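Probable chemoreceptor (Methyl-accepting chemotaxis) transmembrane protein (Rhizobium meliloti, PDB 6D8V) probably acts as a transmembrane chemoreceptor, its periplasmic sensory domain binding quaternary ammonium compounds such as 1,1-dimethyl-prolinium so that the bacterium can steer by them. Local coordinates at residues F69-E75 and F99-K105; Q112-K117 and E143-V147; G134-Y140 and M151-P157. One frame throughout, in Å; residues are numbered along the deposited sequence.

Contact 1: F69-E75 and F99-K105. With PBE (1,1-dimethyl-prolinium), chain C.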
loop_
_atom_site.group_PDB
_atom_site.type_symbol
_atom_site.label_atom_id
_atom_site.label_comp_id
_atom_site.label_asym_id
_atom_site.label_seq_id
_atom_site.Cartn_x
_atom_site.Cartn_y
_atom_site.Cartn_z
ATOM N N PHE A 69 -0.050 -4.521 -7.621
ATOM C CA PHE A 69 0.115 -5.968 -7.527
ATOM C C PHE A 69 -1.198 -6.698 -7.751
ATOM O O PHE A 69 -1.202 -7.825 -8.260
ATOM C CB PHE A 69 0.688 -6.354 -6.161
ATOM C CG PHE A 69 1.023 -7.823 -6.023
ATOM C CD1 PHE A 69 2.254 -8.308 -6.438
ATOM C CD2 PHE A 69 0.122 -8.717 -5.445
ATOM C CE1 PHE A 69 2.572 -9.648 -6.303
ATOM C CE2 PHE A 69 0.435 -10.062 -5.311
ATOM C CZ PHE A 69 1.659 -10.525 -5.739
ATOM N N GLY A 70 -2.311 -6.079 -7.374
ATOM C CA GLY A 70 -3.604 -6.733 -7.449
ATOM C C GLY A 70 -4.729 -5.742 -7.333
ATOM O O GLY A 70 -4.564 -4.629 -6.814
ATOM N N SER A 71 -5.897 -6.159 -7.825
ATOM C CA SER A 71 -7.116 -5.365 -7.821
ATOM C C SER A 71 -8.240 -6.240 -7.287
ATOM O O SER A 71 -8.404 -7.380 -7.737
ATOM C CB SER A 71 -7.441 -4.857 -9.234
ATOM O OG SER A 71 -8.480 -3.894 -9.235
ATOM N N TRP A 72 -9.013 -5.723 -6.334
ATOM C CA TRP A 72 -10.001 -6.558 -5.665
ATOM C C TRP A 72 -11.270 -5.763 -5.395
ATOM O O TRP A 72 -11.352 -4.553 -5.645
ATOM C CB TRP A 72 -9.430 -7.142 -4.368
ATOM C CG TRP A 72 -8.722 -6.128 -3.534
ATOM C CD1 TRP A 72 -7.391 -5.809 -3.578
ATOM C CD2 TRP A 72 -9.298 -5.294 -2.524
ATOM N NE1 TRP A 72 -7.108 -4.835 -2.655
ATOM C CE2 TRP A 72 -8.261 -4.502 -1.995
ATOM C CE3 TRP A 72 -10.588 -5.146 -2.010
ATOM C CZ2 TRP A 72 -8.476 -3.574 -0.983
ATOM C CZ3 TRP A 72 -10.797 -4.220 -1.009
ATOM C CH2 TRP A 72 -9.748 -3.449 -0.505
ATOM N N PHE A 73 -12.272 -6.476 -4.881
ATOM C CA PHE A 73 -13.521 -5.864 -4.437
ATOM C C PHE A 73 -14.185 -6.777 -3.418
ATOM O O PHE A 73 -14.536 -7.917 -3.741
ATOM C CB PHE A 73 -14.462 -5.607 -5.611
ATOM C CG PHE A 73 -15.872 -5.319 -5.187
ATOM C CD1 PHE A 73 -16.180 -4.134 -4.542
ATOM C CD2 PHE A 73 -16.884 -6.243 -5.406
ATOM C CE1 PHE A 73 -17.473 -3.868 -4.137
ATOM C CE2 PHE A 73 -18.182 -5.979 -5.003
ATOM C CZ PHE A 73 -18.476 -4.790 -4.368
ATOM N N ALA A 74 -14.369 -6.277 -2.199
ATOM C CA ALA A 74 -15.134 -6.970 -1.171
ATOM C C ALA A 74 -16.514 -6.335 -1.076
ATOM O O ALA A 74 -16.634 -5.127 -0.847
ATOM C CB ALA A 74 -14.425 -6.916 0.181
ATOM N N GLU A 75 -17.545 -7.147 -1.246
ATOM C CA GLU A 75 -18.917 -6.672 -1.341
ATOM C C GLU A 75 -19.637 -6.839 -0.008
ATOM O O GLU A 75 -19.623 -7.930 0.575
ATOM C CB GLU A 75 -19.662 -7.429 -2.442
ATOM C CG GLU A 75 -21.162 -7.530 -2.230
ATOM C CD GLU A 75 -21.606 -8.930 -1.851
ATOM O OE1 GLU A 75 -20.752 -9.731 -1.419
ATOM O OE2 GLU A 75 -22.811 -9.230 -1.992
ATOM N N PHE A 99 -19.332 -12.327 -2.429
ATOM C CA PHE A 99 -18.745 -11.876 -3.690
ATOM C C PHE A 99 -17.408 -11.206 -3.405
ATOM O O PHE A 99 -17.356 -10.070 -2.932
ATOM C CB PHE A 99 -19.699 -10.933 -4.413
ATOM C CG PHE A 99 -19.212 -10.500 -5.766
ATOM C CD1 PHE A 99 -18.687 -11.427 -6.655
ATOM C CD2 PHE A 99 -19.285 -9.171 -6.154
ATOM C CE1 PHE A 99 -18.238 -11.037 -7.903
ATOM C CE2 PHE A 99 -18.838 -8.774 -7.401
ATOM C CZ PHE A 99 -18.314 -9.707 -8.278
ATOM N N THR A 100 -16.315 -11.907 -3.703
ATOM C CA THR A 100 -14.962 -11.440 -3.394
ATOM C C THR A 100 -14.024 -11.778 -4.546
ATOM O O THR A 100 -13.209 -12.703 -4.460
ATOM C CB THR A 100 -14.460 -12.055 -2.083
ATOM O OG1 THR A 100 -14.737 -13.461 -2.073
ATOM C CG2 THR A 100 -15.145 -11.411 -0.887
ATOM N N PRO A 101 -14.109 -11.040 -5.647
ATOM C CA PRO A 101 -13.166 -11.246 -6.751
ATOM C C PRO A 101 -11.815 -10.624 -6.451
ATOM O O PRO A 101 -11.710 -9.604 -5.766
ATOM C CB PRO A 101 -13.833 -10.531 -7.936
ATOM C CG PRO A 101 -15.165 -10.038 -7.438
ATOM C CD PRO A 101 -15.088 -9.987 -5.950
ATOM N N TYR A 102 -10.767 -11.238 -6.999
ATOM C CA TYR A 102 -9.414 -10.758 -6.727
ATOM C C TYR A 102 -8.492 -11.132 -7.880
ATOM O O TYR A 102 -8.157 -12.308 -8.049
ATOM C CB TYR A 102 -8.900 -11.330 -5.414
ATOM C CG TYR A 102 -7.519 -10.843 -5.044
ATOM C CD1 TYR A 102 -7.069 -9.594 -5.451
ATOM C CD2 TYR A 102 -6.668 -11.633 -4.280
ATOM C CE1 TYR A 102 -5.807 -9.150 -5.112
ATOM C CE2 TYR A 102 -5.408 -11.196 -3.938
ATOM C CZ TYR A 102 -4.979 -9.957 -4.355
ATOM O OH TYR A 102 -3.718 -9.523 -4.009
ATOM N N TRP A 103 -8.067 -10.133 -8.646
ATOM C CA TRP A 103 -6.996 -10.303 -9.619
ATOM C C TRP A 103 -5.664 -9.970 -8.962
ATOM O O TRP A 103 -5.528 -8.924 -8.324
ATOM C CB TRP A 103 -7.217 -9.411 -10.842
ATOM C CG TRP A 103 -8.381 -9.813 -11.697
ATOM C CD1 TRP A 103 -9.625 -9.254 -11.705
ATOM C CD2 TRP A 103 -8.405 -10.861 -12.676
ATOM N NE1 TRP A 103 -10.422 -9.886 -12.628
ATOM C CE2 TRP A 103 -9.697 -10.878 -13.236
ATOM C CE3 TRP A 103 -7.460 -11.788 -13.129
ATOM C CZ2 TRP A 103 -10.068 -11.783 -14.226
ATOM C CZ3 TRP A 103 -7.830 -12.684 -14.113
ATOM C CH2 TRP A 103 -9.123 -12.676 -14.651
ATOM N N SER A 104 -4.687 -10.860 -9.122
ATOM C CA SER A 104 -3.384 -10.703 -8.491
ATOM C C SER A 104 -2.322 -11.295 -9.403
ATOM O O SER A 104 -2.624 -11.958 -10.398
ATOM C CB SER A 104 -3.347 -11.383 -7.121
ATOM O OG SER A 104 -3.616 -12.773 -7.245
ATOM N N LYS A 105 -1.067 -11.055 -9.054
ATOM C CA LYS A 105 0.041 -11.686 -9.748
ATOM C C LYS A 105 0.459 -12.960 -9.022
ATOM O O LYS A 105 0.317 -13.087 -7.803
ATOM C CB LYS A 105 1.231 -10.738 -9.872
ATOM C CG LYS A 105 0.864 -9.391 -10.448
ATOM C CD LYS A 105 1.815 -8.960 -11.549
ATOM C CE LYS A 105 1.418 -7.589 -12.056
ATOM N NZ LYS A 105 1.468 -6.588 -10.948
HETATM N N PBE C . -6.685 -8.746 -0.696
HETATM C CD PBE C . -7.297 -7.610 -0.487
HETATM C CA PBE C . -6.385 -9.190 0.726
HETATM C CB PBE C . -7.750 -8.865 1.456
HETATM C CG PBE C . -8.206 -7.852 0.855
HETATM C CE PBE C . -7.589 -9.680 -1.400
HETATM C CF PBE C . -5.438 -8.531 -1.456
HETATM C C PBE C . -6.000 -10.572 0.905
HETATM O O PBE C . -6.065 -11.084 2.056
HETATM O OXT PBE C . -5.575 -11.262 -0.058
#

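Contact 2: Q112-K117 and E143-V147. With PBE (1,1-dimethyl-prolinium), chain C.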
loop_
_atom_site.group_PDB
_atom_site.type_symbol
_atom_site.label_atom_id
_atom_site.label_comp_id
_atom_site.label_asym_id
_atom_site.label_seq_id
_atom_site.Cartn_x
_atom_site.Cartn_y
_atom_site.Cartn_z
ATOM N N GLN A 112 -3.939 -13.900 -12.154
ATOM C CA GLN A 112 -4.834 -14.991 -11.805
ATOM C C GLN A 112 -6.016 -14.443 -11.028
ATOM O O GLN A 112 -5.925 -13.393 -10.383
ATOM C CB GLN A 112 -4.131 -16.053 -10.965
ATOM C CG GLN A 112 -3.536 -15.467 -9.701
ATOM C CD GLN A 112 -2.946 -16.510 -8.792
ATOM O OE1 GLN A 112 -2.334 -17.475 -9.246
ATOM N NE2 GLN A 112 -3.128 -16.325 -7.492
ATOM N N LEU A 113 -7.119 -15.181 -11.076
ATOM C CA LEU A 113 -8.341 -14.814 -10.381
ATOM C C LEU A 113 -8.398 -15.574 -9.061
ATOM O O LEU A 113 -8.588 -16.794 -9.053
ATOM C CB LEU A 113 -9.564 -15.133 -11.239
ATOM C CG LEU A 113 -10.790 -14.229 -11.104
ATOM C CD1 LEU A 113 -11.927 -14.780 -11.954
ATOM C CD2 LEU A 113 -11.221 -14.069 -9.653
ATOM N N SER A 114 -8.247 -14.860 -7.956
ATOM C CA SER A 114 -8.258 -15.474 -6.640
ATOM C C SER A 114 -9.590 -15.190 -5.944
ATOM O O SER A 114 -10.565 -14.758 -6.563
ATOM C CB SER A 114 -7.063 -14.969 -5.826
ATOM O OG SER A 114 -5.882 -14.981 -6.612
ATOM N N THR A 115 -9.636 -15.458 -4.642
ATOM C CA THR A 115 -10.780 -15.105 -3.815
ATOM C C THR A 115 -10.311 -15.097 -2.371
ATOM O O THR A 115 -9.370 -15.811 -2.012
ATOM C CB THR A 115 -11.955 -16.072 -3.997
ATOM O OG1 THR A 115 -12.368 -16.072 -5.370
ATOM C CG2 THR A 115 -13.127 -15.642 -3.131
ATOM N N PHE A 116 -10.963 -14.275 -1.554
ATOM C CA PHE A 116 -10.503 -14.017 -0.198
ATOM C C PHE A 116 -11.694 -13.965 0.748
ATOM O O PHE A 116 -12.853 -13.915 0.327
ATOM C CB PHE A 116 -9.699 -12.718 -0.132
ATOM C CG PHE A 116 -10.434 -11.521 -0.667
ATOM C CD1 PHE A 116 -10.531 -11.301 -2.033
ATOM C CD2 PHE A 116 -11.014 -10.611 0.196
ATOM C CE1 PHE A 116 -11.206 -10.197 -2.526
ATOM C CE2 PHE A 116 -11.686 -9.507 -0.289
ATOM C CZ PHE A 116 -11.785 -9.299 -1.652
ATOM N N LYS A 117 -11.391 -13.981 2.045
ATOM C CA LYS A 117 -12.420 -13.937 3.073
ATOM C C LYS A 117 -12.852 -12.501 3.343
ATOM O O LYS A 117 -12.050 -11.565 3.293
ATOM C CB LYS A 117 -11.926 -14.580 4.374
ATOM C CG LYS A 117 -12.873 -14.347 5.550
ATOM C CD LYS A 117 -12.335 -14.878 6.869
ATOM C CE LYS A 117 -13.323 -14.592 7.999
ATOM N NZ LYS A 117 -12.959 -15.260 9.284
ATOM N N GLU A 143 -3.896 -12.741 1.929
ATOM C CA GLU A 143 -4.416 -14.109 1.947
ATOM C C GLU A 143 -4.648 -14.684 0.554
ATOM O O GLU A 143 -4.206 -15.796 0.257
ATOM C CB GLU A 143 -5.734 -14.174 2.730
ATOM C CG GLU A 143 -6.588 -15.404 2.364
ATOM C CD GLU A 143 -8.005 -15.334 2.905
ATOM O OE1 GLU A 143 -8.262 -14.485 3.787
ATOM O OE2 GLU A 143 -8.861 -16.125 2.447
ATOM N N GLY A 144 -5.376 -13.971 -0.296
ATOM C CA GLY A 144 -5.805 -14.543 -1.558
ATOM C C GLY A 144 -4.729 -14.627 -2.621
ATOM O O GLY A 144 -5.003 -15.136 -3.712
ATOM N N THR A 145 -3.528 -14.134 -2.338
ATOM C CA THR A 145 -2.464 -14.167 -3.329
ATOM C C THR A 145 -2.007 -15.603 -3.567
ATOM O O THR A 145 -2.069 -16.457 -2.678
ATOM C CB THR A 145 -1.286 -13.300 -2.877
ATOM O OG1 THR A 145 -0.816 -13.751 -1.599
ATOM C CG2 THR A 145 -1.722 -11.852 -2.756
ATOM N N ASP A 146 -1.566 -15.870 -4.795
ATOM C CA ASP A 146 -0.996 -17.165 -5.141
ATOM C C ASP A 146 0.001 -17.580 -4.075
ATOM O O ASP A 146 -0.225 -18.528 -3.315
ATOM C CB ASP A 146 -0.312 -17.105 -6.509
ATOM C CG ASP A 146 0.384 -18.400 -6.871
ATOM O OD1 ASP A 146 0.157 -19.415 -6.177
ATOM O OD2 ASP A 146 1.154 -18.403 -7.851
ATOM N N VAL A 147 1.101 -16.848 -4.008
ATOM C CA VAL A 147 2.115 -17.083 -2.991
ATOM C C VAL A 147 1.977 -15.996 -1.934
ATOM O O VAL A 147 1.713 -14.831 -2.269
ATOM C CB VAL A 147 3.516 -17.117 -3.616
ATOM C CG1 VAL A 147 4.554 -16.670 -2.621
ATOM C CG2 VAL A 147 3.810 -18.513 -4.128
HETATM N N PBE C . -6.685 -8.746 -0.696
HETATM C CD PBE C . -7.297 -7.610 -0.487
HETATM C CA PBE C . -6.385 -9.190 0.726
HETATM C CB PBE C . -7.750 -8.865 1.456
HETATM C CG PBE C . -8.206 -7.852 0.855
HETATM C CE PBE C . -7.589 -9.680 -1.400
HETATM C CF PBE C . -5.438 -8.531 -1.456
HETATM C C PBE C . -6.000 -10.572 0.905
HETATM O O PBE C . -6.065 -11.084 2.056
HETATM O OXT PBE C . -5.575 -11.262 -0.058
#

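Contact 3: G134-Y140 and M151-P157. With PBE (1,1-dimethyl-prolinium), chain C.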
loop_
_atom_site.group_PDB
_atom_site.type_symbol
_atom_site.label_atom_id
_atom_site.label_comp_id
_atom_site.label_asym_id
_atom_site.label_seq_id
_atom_site.Cartn_x
_atom_site.Cartn_y
_atom_site.Cartn_z
ATOM N N GLY A 134 -11.319 7.363 0.796
ATOM C CA GLY A 134 -10.244 6.458 0.448
ATOM C C GLY A 134 -9.214 6.354 1.551
ATOM O O GLY A 134 -8.967 7.335 2.264
ATOM N N ALA A 135 -8.601 5.174 1.688
ATOM C CA ALA A 135 -7.672 4.914 2.775
ATOM C C ALA A 135 -6.582 3.966 2.297
ATOM O O ALA A 135 -6.680 3.366 1.221
ATOM C CB ALA A 135 -8.400 4.346 3.998
ATOM N N ILE A 136 -5.542 3.834 3.126
ATOM C CA ILE A 136 -4.396 2.974 2.849
ATOM C C ILE A 136 -4.007 2.230 4.128
ATOM O O ILE A 136 -4.023 2.797 5.224
ATOM C CB ILE A 136 -3.217 3.796 2.284
ATOM C CG1 ILE A 136 -2.101 2.868 1.791
ATOM C CG2 ILE A 136 -2.697 4.800 3.310
ATOM C CD1 ILE A 136 -1.047 3.574 0.950
ATOM N N THR A 137 -3.654 0.958 3.987
ATOM C CA THR A 137 -3.502 0.070 5.131
ATOM C C THR A 137 -2.059 0.004 5.618
ATOM O O THR A 137 -1.102 0.256 4.885
ATOM C CB THR A 137 -3.965 -1.351 4.791
ATOM O OG1 THR A 137 -3.029 -1.959 3.887
ATOM C CG2 THR A 137 -5.343 -1.335 4.157
ATOM N N GLN A 138 -1.914 -0.352 6.884
ATOM C CA GLN A 138 -0.617 -0.764 7.375
ATOM C C GLN A 138 -0.213 -2.045 6.658
ATOM O O GLN A 138 -1.068 -2.834 6.240
ATOM C CB GLN A 138 -0.635 -0.986 8.891
ATOM C CG GLN A 138 -0.742 0.291 9.719
ATOM C CD GLN A 138 0.515 1.143 9.669
ATOM O OE1 GLN A 138 1.559 0.705 9.189
ATOM N NE2 GLN A 138 0.417 2.370 10.166
ATOM N N PRO A 139 1.086 -2.269 6.493
ATOM C CA PRO A 139 1.530 -3.454 5.760
ATOM C C PRO A 139 1.015 -4.728 6.411
ATOM O O PRO A 139 1.098 -4.904 7.631
ATOM C CB PRO A 139 3.059 -3.346 5.809
ATOM C CG PRO A 139 3.345 -2.454 6.941
ATOM C CD PRO A 139 2.215 -1.486 7.015
ATOM N N TYR A 140 0.466 -5.613 5.580
ATOM C CA TYR A 140 -0.119 -6.852 6.068
ATOM C C TYR A 140 0.150 -7.952 5.054
ATOM O O TYR A 140 0.368 -7.688 3.864
ATOM C CB TYR A 140 -1.628 -6.719 6.317
ATOM C CG TYR A 140 -2.431 -6.617 5.036
ATOM C CD1 TYR A 140 -2.537 -5.411 4.356
ATOM C CD2 TYR A 140 -3.071 -7.726 4.502
ATOM C CE1 TYR A 140 -3.255 -5.310 3.186
ATOM C CE2 TYR A 140 -3.796 -7.636 3.332
ATOM C CZ TYR A 140 -3.886 -6.425 2.676
ATOM O OH TYR A 140 -4.607 -6.328 1.503
ATOM N N MET A 151 1.947 -6.778 1.467
ATOM C CA MET A 151 1.504 -5.677 0.624
ATOM C C MET A 151 0.769 -4.648 1.472
ATOM O O MET A 151 0.336 -4.928 2.596
ATOM C CB MET A 151 0.568 -6.167 -0.482
ATOM C CG MET A 151 -0.695 -6.776 0.098
ATOM S SD MET A 151 -1.840 -7.417 -1.112
ATOM C CE MET A 151 -0.804 -8.583 -1.994
ATOM N N THR A 152 0.634 -3.448 0.912
ATOM C CA THR A 152 -0.241 -2.407 1.424
ATOM C C THR A 152 -1.375 -2.194 0.430
ATOM O O THR A 152 -1.184 -2.344 -0.781
ATOM C CB THR A 152 0.521 -1.091 1.627
ATOM O OG1 THR A 152 -0.337 -0.139 2.266
ATOM C CG2 THR A 152 0.970 -0.535 0.289
ATOM N N SER A 153 -2.555 -1.828 0.935
ATOM C CA SER A 153 -3.745 -1.756 0.099
ATOM C C SER A 153 -4.377 -0.371 0.146
ATOM O O SER A 153 -4.589 0.190 1.228
ATOM C CB SER A 153 -4.762 -2.815 0.514
ATOM O OG SER A 153 -4.321 -4.092 0.122
ATOM N N ILE A 154 -4.687 0.158 -1.032
ATOM C CA ILE A 154 -5.424 1.403 -1.191
ATOM C C ILE A 154 -6.863 1.024 -1.513
ATOM O O ILE A 154 -7.136 0.396 -2.541
ATOM C CB ILE A 154 -4.800 2.282 -2.280
ATOM C CG1 ILE A 154 -3.395 2.694 -1.844
ATOM C CG2 ILE A 154 -5.641 3.512 -2.547
ATOM C CD1 ILE A 154 -2.640 3.484 -2.880
ATOM N N ALA A 155 -7.787 1.379 -0.627
ATOM C CA ALA A 155 -9.170 0.949 -0.750
ATOM C C ALA A 155 -10.098 2.154 -0.710
ATOM O O ALA A 155 -9.838 3.143 -0.016
ATOM C CB ALA A 155 -9.558 -0.037 0.358
ATOM N N TYR A 156 -11.183 2.055 -1.473
ATOM C CA TYR A 156 -12.193 3.090 -1.605
ATOM C C TYR A 156 -13.575 2.485 -1.420
ATOM O O TYR A 156 -13.807 1.328 -1.782
ATOM C CB TYR A 156 -12.120 3.771 -2.980
ATOM C CG TYR A 156 -11.213 4.974 -3.016
ATOM C CD1 TYR A 156 -9.865 4.840 -3.314
ATOM C CD2 TYR A 156 -11.704 6.248 -2.747
ATOM C CE1 TYR A 156 -9.032 5.950 -3.348
ATOM C CE2 TYR A 156 -10.877 7.352 -2.768
ATOM C CZ TYR A 156 -9.543 7.197 -3.069
ATOM O OH TYR A 156 -8.710 8.293 -3.090
ATOM N N PRO A 157 -14.508 3.244 -0.855
ATOM C CA PRO A 157 -15.889 2.756 -0.766
ATOM C C PRO A 157 -16.541 2.733 -2.136
ATOM O O PRO A 157 -16.368 3.653 -2.941
ATOM C CB PRO A 157 -16.570 3.772 0.161
ATOM C CG PRO A 157 -15.450 4.514 0.835
ATOM C CD PRO A 157 -14.315 4.514 -0.139
HETATM N N PBE C . -6.685 -8.746 -0.696
HETATM C CD PBE C . -7.297 -7.610 -0.487
HETATM C CA PBE C . -6.385 -9.190 0.726
HETATM C CB PBE C . -7.750 -8.865 1.456
HETATM C CG PBE C . -8.206 -7.852 0.855
HETATM C CE PBE C . -7.589 -9.680 -1.400
HETATM C CF PBE C . -5.438 -8.531 -1.456
HETATM C C PBE C . -6.000 -10.572 0.905
HETATM O O PBE C . -6.065 -11.084 2.056
HETATM O OXT PBE C . -5.575 -11.262 -0.058
#

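Contact 1: F69-E75 and F99-K105
Trp-72 and Tyr-102 form two walls of the ligand pocket, the edge of the indole's five-membered ring turned toward the phenol face with the planes 78° apart. The bound 1,1-dimethyl-prolinium uses a face of each ring. Its ring carbon CD lies over the indole, 3.5 Å from Trp-72 NE1. Its methyl CE sits over the centre of the Tyr-102 ring, and its other methyl, CF, is 3.2 Å from Tyr-102 OH. All three carbons are bonded to the positive nitrogen, consistent with cation-pi binding in an aromatic box. The indole is swung away from strand 101-105 by a first torsion of 46°, which sets CG between the backbone N and the carbonyl carbon; CB still rests 3.6 Å from Tyr-102 CD1. Ser-104 CB backs the face of the phenol ring turned from the ligand, and Trp-72 NE1 is held by Asp-171.

The backbone sets both rings on one face of the sheet. Trp-72 and Tyr-102 are a non-hydrogen-bonded antiparallel pair; next to them Ser-71 and Trp-103 are a hydrogen-bonded pair, with Ser-71 N 2.8 Å from Trp-103 O. Farther along, Phe-73 CE2 meets Phe-99 CD2 at 3.6 Å, the rings oblique, and Phe-99 N donates to Glu-75 OE1 from above the carboxylate plane (3.1 Å). At the other end Lys-105 CB lies over a face of the Phe-69 ring, while Lys-105 NZ hydrogen-bonds to Ala-68 O.

Strand 163-173 runs antiparallel along the other side of strand 70-75, and strand 111-115 flanks strand 101-105. Leu-58 and Ile-55 of helix 51-58 pack against Phe-73, Phe-99 and Pro-101.

Contact 2: Q112-K117 and E143-V147
Gln-112 and Asp-146 cross at about a right angle, the flat carboxamide coming up against the methylene of the aspartate, with Gln-112 CD 3.5 Å from Asp-146 CB. The amide and carboxylate planes are turned 37° apart, and the two polar ends look for partners elsewhere: Gln-112 NE2 donates to Ser-114 OG (3.2 Å), tilted out of the amide plane, whereas the Asp-146 carboxylate forms a salt bridge with Arg-107. Beside this pair, the side chain of Ser-114 comes up to Gly-144 O.

Toward the ligand the two segments divide the work. Phe-116 offers a ring face, its CD1 lying 3.4 Å from methyl CE of 1,1-dimethyl-prolinium. Segment 143-147 offers backbone N-H groups: Glu-143 N and Gly-144 N each take one carboxylate oxygen of the ligand, O and OXT respectively, at 2.7 Å. The ligand is thus gripped by its acid end here and by its quaternary end against the aromatic ring. The Glu-143 carboxylate reaches toward Lys-117; with CG anti to the backbone N (chi1 159°) and the chain extended, its OE2 accepts a weak bond from Lys-117 N (3.3 Å).

Strand 111-115 pairs with strand 101-105, whose Tyr-102 touches Ser-114, Phe-116 and Thr-145, while residues 143-147 lie in the loop between strands 140-142 and 149-160.

Contact 3: G134-Y140 and M151-P157
Two antiparallel ladders join these segments, Ala-135 with Ala-155 and Ile-136 with Ile-154 in one, Tyr-140 with Met-151 in the other, and the register slips by one residue between them. Between them the backbone bond from Thr-137 N to Ser-153 O is joined by side-chain bonds: Thr-152 OG1 donates to Thr-137 O (2.8 Å), and Thr-137 OG1 accepts from Ser-153 N (3.0 Å). On one face of the sheet Ile-136 CD1 packs 3.8 Å from Ile-154 CG1. This is how the long strand 149-160 gains its edge partners in the antiparallel sheet of a PDC (Cache) sensor domain.

The far ladder carries pocket residues. CG of Tyr-140 lies between its backbone N and carbonyl carbon (chi1 71°), which brings the ring beside Met-151, with Met-151 CG over one face; Met-151 SD stands oblique to the ring in a Met-aromatic contact. The hydroxyl of Tyr-140 donates to Ser-153 OG at 2.6 Å, and Ser-153 OG is in turn hydrogen-bonded to Asp-171. The ring edge faces the ligand, with Tyr-140 OH 3.5 Å from CA of 1,1-dimethyl-prolinium. A phenylalanine in place of Tyr-140 would probably leave Ser-153 OG without its donor and the ring more free to tilt against the ligand.

Met-151 SD also meets the ligand's methyl CF, at 3.8 Å. At the opposite end Gly-134 CA sits over the Tyr-156 ring, 3.4 Å from CE2, while helix 2-45 packs against that tyrosine.

Overall arrangement
From the N terminus the chain passes helices 2-45 and 51-58 before contact 1 closes a loop of 23 residues lacking helix or strand. Strand 101-105 leads through a short loop into its antiparallel neighbour 111-115, where contact 2 opens; it closes a 25-residue connection holding helix 123-131. Contact 3 closes one of 10 residues, and contacts 2 and 3 cross: 134-140 comes before 143-147, which falls inside the connection to 151-157. Tyr-102 touches Thr-145 and Met-151, and Trp-72 touches Ala-155, so the three contacts abut. Strand 163-173, paired with both 70-75 and 149-160, joins contacts 1 and 3 in one sheet, and all three meet at the ligand.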